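Local coordinates for thiosulfate sulfurtransferase (Pseudomonas aeruginosa, PDB 1YT8), which probably transfers sulfur from thiosulfate to cyanide, as a sulfurtransferase built from repeated rhodanese-like domains, at residues T282-D287 against H316-R321; A323-V328 against M345-A350; I55-P60 against S367-R372. One frame throughout, in Å; residues are numbered along the deposited sequence.

Interaction 1 (T282-D287 against H316-R321); sequences TTYLLD and HVASVR
Tyr-284, on strand 283-287, reaches into the turn of 317-320, and its side chain carries most of the contact. Its CB points toward that turn, and chi1 (-61°) sets CG anti to the carbonyl carbon, beside the backbone N. Along the CD1-CE1 side of the ring, CD1 lies 4.1 Å from Val-317 O and CE1 comes nearer to the same oxygen, which comes in obliquely. The CD2-CE2 side meets Ala-318; CE2 is 3.5 Å from its CA and nearly as close to its CB. Ala-318 CA stands over one ring face, 4.0 Å from the centroid and 30° off the normal, a CH-pi contact that continues as far as CZ. At the tip, OH accepts a hydrogen bond from Val-320 N, 3.2 Å long with an N-H...O angle of 150°, and the donor lies at the ring edge, near its plane. Val-320 CG2, 3.3 Å from the same OH, packs against it. The hydroxyl is also hydrogen-bonded to Arg-58 O of the first rhodanese-like domain, so two hydrogen bonds grip this buried group.

The strand belongs to the parallel five-stranded sheet of the third rhodanese-like domain, an alpha/beta fold with strand order 1-5-4-2-3, and residues 317-320, at the end of the short, weakly bonded helix 314-317 and just beyond it, lie against one face of that sheet. Two smaller contacts flank the tyrosine. Toward the C-terminal end of the strand, Leu-286 CD2 and Val-317 CG1 meet tip to tip at 3.7 Å. Toward its start, Thr-282 OG1 lies 4.2 Å from Val-320 CG1, while Thr-282 CG2, anti to its own backbone N, rests near the rim of one face of the tyrosine ring.

Interaction 2 (A323-V328 against M345-A350); sequences ARLVLV and MGWQVA
Leu-325 and Val-349 are paired in parallel register, and three backbone hydrogen bonds join their strands: Leu-325 N to Gln-348 O, Ala-350 N to Leu-325 O and Leu-327 N to Ala-350 O, the second of them 2.8 Å long. On the sheet face of Leu-325, its CD1 packs 3.6 Å from Trp-347 CE3, the two side chains crossing obliquely, while Ala-323 O approaches the indole at its edge, in plane. Val-349 CG2, anti to its backbone N, lies 4.1 Å from Leu-327 CG. On the other face Arg-324 and Gln-348 run side by side in the same direction, CD of the arginine 3.4 Å from OE1 of the glutamine.

One water bridges Ala-323 O and Gln-348 N; another accepts from Arg-324 NH1 and Gln-348 NE2. Beyond these, Glu-278 forms a salt bridge with Arg-324, Arg-281 bonds Gln-348 OE1, and Arg-321 makes a cation-pi contact with Trp-347.

A Schellman motif with Gly-346 as C-prime residue ends helix 334-344 and leads into the second strand. The pair thus closes a beta-alpha-beta unit: helix 334-344 packs on Leu-325 and Leu-327, helix 269-277 on Val-326 and Ala-350, and strand 283-287 flanks strand 324-328.

Interaction 3 (I55-P60 against S367-R372); sequences IHARVP and SAPLPR
Pro-369 opens the contact against His-56 and Ala-57, near the C-terminal end of helix 51-58. Its CB points toward the helix, and CG lies 3.8 Å from Ala-57 CB, with CD equally near that methyl group. The same CG also approaches the helix backbone, 3.7 Å from Ala-57 N, and His-56 CB, so the pyrrolidine rests on two consecutive residues. Beyond the ring, Pro-369 O comes within 3.7 Å of His-56 CB and lies at the edge of the imidazole, near its plane. A water sits between the two backbones here: it accepts from His-56 N at 3.0 Å and lies 2.8 Å from Pro-369 O. That amide lies at a kink where the helix makes no bond to its preceding turn, and the water gives it a partner.

Leu-370 CB points away from the helix, and the residue contributes its backbone instead. Its carbonyl carbon sits at the edge of the imidazole, in plane, 3.7 Å from His-56 CD2.

Pro-371 then meets the tip of the histidine. Its CB is 3.5 Å from His-56 NE2 and its CD packs against CD2. Chi1 of the histidine (-70°) sets CG anti to the carbonyl carbon; beyond it CD2 meets Leu-370 and NE2 meets Pro-371. Its ND1 is hydrogen-bonded to Tyr-88 OH, which helps fix the ring's rotation, while Ile-55 CG2 lies over one face near the rim. Pro-371 also touches Leu-86, in a loop of the first domain.

The arrangement is plain interdomain packing at the surface of a tandem-repeat rhodanese: the irregular, proline-containing linker between the third and fourth sheets packs against the C-terminal end of helix 51-58 in the first rhodanese-like domain.

Interactions 1 and 2 share the parallel sheet of the third rhodanese-like domain, where strands 283-287 and 324-328 are neighbours, and their centres are about 8 Å apart. They follow in series along the chain, and probable backbone hydrogen bonds, such as Val-328 N with Leu-286 O, connect them. Interaction 3 brackets both in sequence, pairing the first domain with the segment that follows the third-domain sheet. Its centre is about 12 Å from that of interaction 1, and Arg-58 joins the two through Tyr-284 and Ser-319; interaction 2, about 19 Å away between centres, does not touch it. The first domain thus packs against both the third domain and its outgoing linker.

Interaction 1 (T282-D287 against H316-R321)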
# COMPACT_ATOMS: atom_id res chain seq x y z
N THR A 282 -19.60 3.83 -0.43
CA THR A 282 -18.28 4.31 -0.80
C THR A 282 -17.90 3.56 -2.08
O THR A 282 -17.92 2.34 -2.11
CB THR A 282 -17.23 3.96 0.28
OG1 THR A 282 -17.53 4.65 1.50
CG2 THR A 282 -15.84 4.35 -0.19
N THR A 283 -17.57 4.30 -3.13
CA THR A 283 -17.20 3.69 -4.40
C THR A 283 -15.82 4.18 -4.84
O THR A 283 -15.63 5.36 -5.12
CB THR A 283 -18.23 4.05 -5.50
OG1 THR A 283 -19.52 3.58 -5.11
CG2 THR A 283 -17.84 3.39 -6.83
N TYR A 284 -14.86 3.26 -4.90
CA TYR A 284 -13.50 3.58 -5.31
C TYR A 284 -13.34 3.27 -6.80
O TYR A 284 -13.57 2.14 -7.22
CB TYR A 284 -12.48 2.73 -4.54
CG TYR A 284 -12.47 2.89 -3.04
CD1 TYR A 284 -11.89 4.01 -2.43
CD2 TYR A 284 -12.98 1.89 -2.21
CE1 TYR A 284 -11.82 4.12 -1.04
CE2 TYR A 284 -12.91 1.99 -0.82
CZ TYR A 284 -12.33 3.11 -0.24
OH TYR A 284 -12.27 3.21 1.12
N LEU A 285 -12.94 4.26 -7.59
CA LEU A 285 -12.72 4.07 -9.03
C LEU A 285 -11.21 3.88 -9.19
O LEU A 285 -10.44 4.83 -9.01
CB LEU A 285 -13.18 5.31 -9.80
CG LEU A 285 -13.02 5.26 -11.33
CD1 LEU A 285 -13.80 4.07 -11.90
CD2 LEU A 285 -13.53 6.57 -11.92
N LEU A 286 -10.80 2.66 -9.53
CA LEU A 286 -9.37 2.33 -9.63
C LEU A 286 -8.87 1.81 -10.98
O LEU A 286 -9.47 0.92 -11.58
CB LEU A 286 -9.05 1.29 -8.55
CG LEU A 286 -9.66 1.58 -7.17
CD1 LEU A 286 -9.49 0.36 -6.28
CD2 LEU A 286 -9.00 2.80 -6.56
N ASP A 287 -7.74 2.37 -11.43
CA ASP A 287 -7.10 2.00 -12.70
C ASP A 287 -5.97 1.00 -12.40
O ASP A 287 -4.98 1.36 -11.78
CB ASP A 287 -6.51 3.27 -13.35
CG ASP A 287 -6.05 3.05 -14.79
OD1 ASP A 287 -5.39 2.03 -15.08
OD2 ASP A 287 -6.35 3.93 -15.63
N HIS A 316 -4.42 -0.20 1.73
CA HIS A 316 -3.81 1.11 1.57
C HIS A 316 -4.71 2.02 0.74
O HIS A 316 -4.60 3.25 0.80
CB HIS A 316 -2.45 1.02 0.87
CG HIS A 316 -1.35 0.45 1.72
ND1 HIS A 316 -0.02 0.51 1.35
CD2 HIS A 316 -1.38 -0.19 2.91
CE1 HIS A 316 0.72 -0.07 2.27
NE2 HIS A 316 -0.09 -0.51 3.23
N VAL A 317 -5.59 1.41 -0.04
CA VAL A 317 -6.50 2.13 -0.93
C VAL A 317 -7.96 2.01 -0.49
O VAL A 317 -8.63 3.01 -0.24
CB VAL A 317 -6.36 1.60 -2.38
CG1 VAL A 317 -7.26 2.39 -3.32
CG2 VAL A 317 -4.90 1.69 -2.82
N ALA A 318 -8.44 0.77 -0.42
CA ALA A 318 -9.81 0.51 -0.00
C ALA A 318 -9.79 0.22 1.49
O ALA A 318 -9.88 -0.93 1.92
CB ALA A 318 -10.37 -0.68 -0.77
N SER A 319 -9.67 1.29 2.28
CA SER A 319 -9.60 1.19 3.73
C SER A 319 -10.96 1.00 4.39
O SER A 319 -11.04 0.63 5.56
CB SER A 319 -8.89 2.42 4.29
OG SER A 319 -7.60 2.54 3.70
N VAL A 320 -12.03 1.28 3.65
CA VAL A 320 -13.37 1.11 4.18
C VAL A 320 -13.82 -0.30 3.83
O VAL A 320 -14.17 -0.59 2.69
CB VAL A 320 -14.36 2.12 3.54
CG1 VAL A 320 -15.78 1.83 4.02
CG2 VAL A 320 -13.95 3.55 3.90
N ARG A 321 -13.79 -1.19 4.82
CA ARG A 321 -14.20 -2.57 4.61
C ARG A 321 -15.71 -2.54 4.37
O ARG A 321 -16.45 -1.93 5.13
CB ARG A 321 -13.87 -3.42 5.85
CG ARG A 321 -14.12 -4.91 5.68
CD ARG A 321 -13.34 -5.51 4.51
NE ARG A 321 -13.43 -6.96 4.51
CZ ARG A 321 -13.13 -7.74 3.47
NH1 ARG A 321 -12.70 -7.20 2.34
NH2 ARG A 321 -13.24 -9.06 3.58

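Interaction 2 (A323-V328 against M345-A350)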
# COMPACT_ATOMS: atom_id res chain seq x y z
N ALA A 323 -16.86 -1.46 1.42
CA ALA A 323 -16.99 -0.50 0.32
C ALA A 323 -17.12 -1.22 -1.02
O ALA A 323 -17.04 -2.44 -1.10
CB ALA A 323 -15.79 0.44 0.28
N ARG A 324 -17.29 -0.41 -2.07
CA ARG A 324 -17.50 -0.87 -3.44
C ARG A 324 -16.31 -0.45 -4.31
O ARG A 324 -15.84 0.68 -4.21
CB ARG A 324 -18.78 -0.20 -3.95
CG ARG A 324 -19.62 -0.99 -4.88
CD ARG A 324 -21.09 -0.59 -4.74
NE ARG A 324 -21.36 0.85 -4.82
CZ ARG A 324 -22.59 1.37 -4.87
NH1 ARG A 324 -23.63 0.56 -4.85
NH2 ARG A 324 -22.78 2.68 -4.95
N LEU A 325 -15.83 -1.36 -5.17
CA LEU A 325 -14.71 -1.06 -6.07
C LEU A 325 -15.07 -1.21 -7.55
O LEU A 325 -15.76 -2.15 -7.93
CB LEU A 325 -13.52 -1.99 -5.78
CG LEU A 325 -12.61 -1.75 -4.57
CD1 LEU A 325 -13.41 -1.74 -3.29
CD2 LEU A 325 -11.56 -2.84 -4.54
N VAL A 326 -14.61 -0.27 -8.37
CA VAL A 326 -14.86 -0.32 -9.82
C VAL A 326 -13.48 -0.27 -10.49
O VAL A 326 -12.74 0.69 -10.33
CB VAL A 326 -15.70 0.88 -10.29
CG1 VAL A 326 -15.86 0.83 -11.81
CG2 VAL A 326 -17.06 0.85 -9.62
N LEU A 327 -13.15 -1.31 -11.25
CA LEU A 327 -11.84 -1.38 -11.88
C LEU A 327 -11.78 -1.02 -13.36
O LEU A 327 -12.64 -1.43 -14.15
CB LEU A 327 -11.24 -2.77 -11.67
CG LEU A 327 -11.18 -3.28 -10.23
CD1 LEU A 327 -10.30 -4.52 -10.16
CD2 LEU A 327 -10.62 -2.18 -9.30
N VAL A 328 -10.73 -0.28 -13.71
CA VAL A 328 -10.51 0.19 -15.08
C VAL A 328 -9.25 -0.37 -15.75
O VAL A 328 -8.19 -0.46 -15.13
CB VAL A 328 -10.38 1.74 -15.11
CG1 VAL A 328 -10.14 2.22 -16.54
CG2 VAL A 328 -11.62 2.38 -14.52
N MSE A 345 -11.77 -12.05 -1.94
CA MSE A 345 -11.38 -11.49 -0.65
C MSE A 345 -12.58 -10.79 -0.02
O MSE A 345 -12.44 -9.98 0.89
CB MSE A 345 -10.20 -10.53 -0.81
CG MSE A 345 -8.87 -11.24 -1.01
SE MSE A 345 -7.33 -10.06 -0.86
CE MSE A 345 -7.48 -9.18 -2.55
N GLY A 346 -13.76 -11.11 -0.55
CA GLY A 346 -15.01 -10.57 -0.03
C GLY A 346 -15.46 -9.18 -0.45
O GLY A 346 -16.44 -8.67 0.10
N TRP A 347 -14.78 -8.57 -1.41
CA TRP A 347 -15.17 -7.23 -1.85
C TRP A 347 -16.27 -7.23 -2.89
O TRP A 347 -16.37 -8.14 -3.72
CB TRP A 347 -13.97 -6.48 -2.44
CG TRP A 347 -12.89 -6.15 -1.47
CD1 TRP A 347 -11.77 -6.88 -1.20
CD2 TRP A 347 -12.85 -5.01 -0.60
NE1 TRP A 347 -11.03 -6.27 -0.22
CE2 TRP A 347 -11.67 -5.12 0.17
CE3 TRP A 347 -13.70 -3.91 -0.40
CZ2 TRP A 347 -11.31 -4.17 1.13
CZ3 TRP A 347 -13.34 -2.97 0.56
CH2 TRP A 347 -12.16 -3.10 1.31
N GLN A 348 -17.12 -6.20 -2.84
CA GLN A 348 -18.14 -6.03 -3.86
C GLN A 348 -17.33 -5.28 -4.90
O GLN A 348 -16.85 -4.17 -4.66
CB GLN A 348 -19.30 -5.17 -3.37
CG GLN A 348 -20.20 -4.68 -4.50
CD GLN A 348 -21.51 -4.09 -4.01
OE1 GLN A 348 -21.57 -3.49 -2.94
NE2 GLN A 348 -22.56 -4.25 -4.81
N VAL A 349 -17.15 -5.90 -6.06
CA VAL A 349 -16.35 -5.29 -7.10
C VAL A 349 -16.95 -5.44 -8.49
O VAL A 349 -17.58 -6.45 -8.81
CB VAL A 349 -14.92 -5.90 -7.09
CG1 VAL A 349 -15.01 -7.41 -7.28
CG2 VAL A 349 -14.06 -5.27 -8.17
N ALA A 350 -16.75 -4.41 -9.30
CA ALA A 350 -17.26 -4.40 -10.67
C ALA A 350 -16.15 -3.98 -11.62
O ALA A 350 -15.21 -3.30 -11.22
CB ALA A 350 -18.43 -3.43 -10.78
O HOH W 1 -17.09 -5.01 -0.18
O HOH W 2 -24.70 -2.13 -4.90

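Interaction 3 (I55-P60 against S367-R372)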
# COMPACT_ATOMS: atom_id res chain seq x y z
N ILE A 55 -6.88 10.81 4.32
CA ILE A 55 -8.25 10.52 4.72
C ILE A 55 -9.33 10.70 3.65
O ILE A 55 -10.20 9.84 3.51
CB ILE A 55 -8.64 11.32 6.00
CG1 ILE A 55 -9.93 10.76 6.60
CG2 ILE A 55 -8.78 12.81 5.67
CD1 ILE A 55 -9.77 9.35 7.18
N HIS A 56 -9.27 11.78 2.88
CA HIS A 56 -10.30 12.00 1.86
C HIS A 56 -10.26 10.99 0.73
O HIS A 56 -11.26 10.80 0.03
CB HIS A 56 -10.21 13.42 1.31
CG HIS A 56 -10.64 14.47 2.28
ND1 HIS A 56 -11.55 14.21 3.29
CD2 HIS A 56 -10.31 15.78 2.40
CE1 HIS A 56 -11.76 15.32 3.98
NE2 HIS A 56 -11.02 16.28 3.46
N ALA A 57 -9.12 10.33 0.54
CA ALA A 57 -9.00 9.33 -0.51
C ALA A 57 -9.34 7.94 0.02
O ALA A 57 -10.01 7.16 -0.66
CB ALA A 57 -7.58 9.34 -1.09
N ARG A 58 -8.90 7.63 1.23
CA ARG A 58 -9.14 6.31 1.81
C ARG A 58 -10.52 6.15 2.46
O ARG A 58 -11.04 5.04 2.55
CB ARG A 58 -8.03 5.99 2.82
CG ARG A 58 -6.65 5.98 2.17
CD ARG A 58 -5.53 5.77 3.17
NE ARG A 58 -5.52 4.42 3.73
CZ ARG A 58 -4.61 4.00 4.59
NH1 ARG A 58 -3.65 4.82 4.99
NH2 ARG A 58 -4.66 2.76 5.06
N VAL A 59 -11.11 7.26 2.89
CA VAL A 59 -12.44 7.24 3.50
C VAL A 59 -13.19 8.46 2.95
O VAL A 59 -13.44 9.43 3.68
CB VAL A 59 -12.37 7.34 5.05
CG1 VAL A 59 -13.76 7.15 5.65
CG2 VAL A 59 -11.41 6.29 5.60
N PRO A 60 -13.56 8.43 1.66
CA PRO A 60 -14.27 9.53 1.00
C PRO A 60 -15.66 9.90 1.54
O PRO A 60 -16.02 11.08 1.56
CB PRO A 60 -14.31 9.09 -0.46
CG PRO A 60 -14.39 7.60 -0.35
CD PRO A 60 -13.37 7.30 0.73
N SER A 367 -3.81 13.18 -8.49
CA SER A 367 -3.79 14.27 -7.53
C SER A 367 -4.72 13.91 -6.37
O SER A 367 -5.94 13.98 -6.49
CB SER A 367 -4.27 15.57 -8.19
OG SER A 367 -4.18 16.65 -7.28
N ALA A 368 -4.11 13.51 -5.26
CA ALA A 368 -4.87 13.11 -4.08
C ALA A 368 -5.77 14.23 -3.56
O ALA A 368 -5.39 15.40 -3.55
CB ALA A 368 -3.91 12.68 -2.98
N PRO A 369 -7.00 13.87 -3.13
CA PRO A 369 -7.93 14.88 -2.61
C PRO A 369 -7.46 15.35 -1.24
O PRO A 369 -7.16 14.54 -0.36
CB PRO A 369 -9.25 14.11 -2.54
CG PRO A 369 -8.80 12.73 -2.20
CD PRO A 369 -7.60 12.53 -3.11
N LEU A 370 -7.37 16.66 -1.07
CA LEU A 370 -6.91 17.21 0.20
C LEU A 370 -7.92 18.16 0.83
O LEU A 370 -8.77 18.73 0.15
CB LEU A 370 -5.59 17.96 0.01
CG LEU A 370 -4.36 17.19 -0.48
CD1 LEU A 370 -3.25 18.18 -0.81
CD2 LEU A 370 -3.91 16.20 0.59
N PRO A 371 -7.86 18.31 2.16
CA PRO A 371 -8.77 19.21 2.86
C PRO A 371 -8.24 20.63 2.65
O PRO A 371 -7.24 20.82 1.96
CB PRO A 371 -8.67 18.75 4.30
CG PRO A 371 -7.25 18.31 4.41
CD PRO A 371 -7.03 17.55 3.12
N ARG A 372 -8.90 21.63 3.23
CA ARG A 372 -8.43 23.00 3.07
C ARG A 372 -7.03 23.13 3.64
O ARG A 372 -6.74 22.62 4.72
CB ARG A 372 -9.39 23.97 3.78
CG ARG A 372 -8.92 25.42 3.77
CD ARG A 372 -10.02 26.40 4.17
NE ARG A 372 -10.69 26.04 5.42
CZ ARG A 372 -11.78 25.28 5.50
NH1 ARG A 372 -12.34 24.79 4.39
NH2 ARG A 372 -12.32 25.00 6.68
O HOH W 3 -7.12 13.81 2.36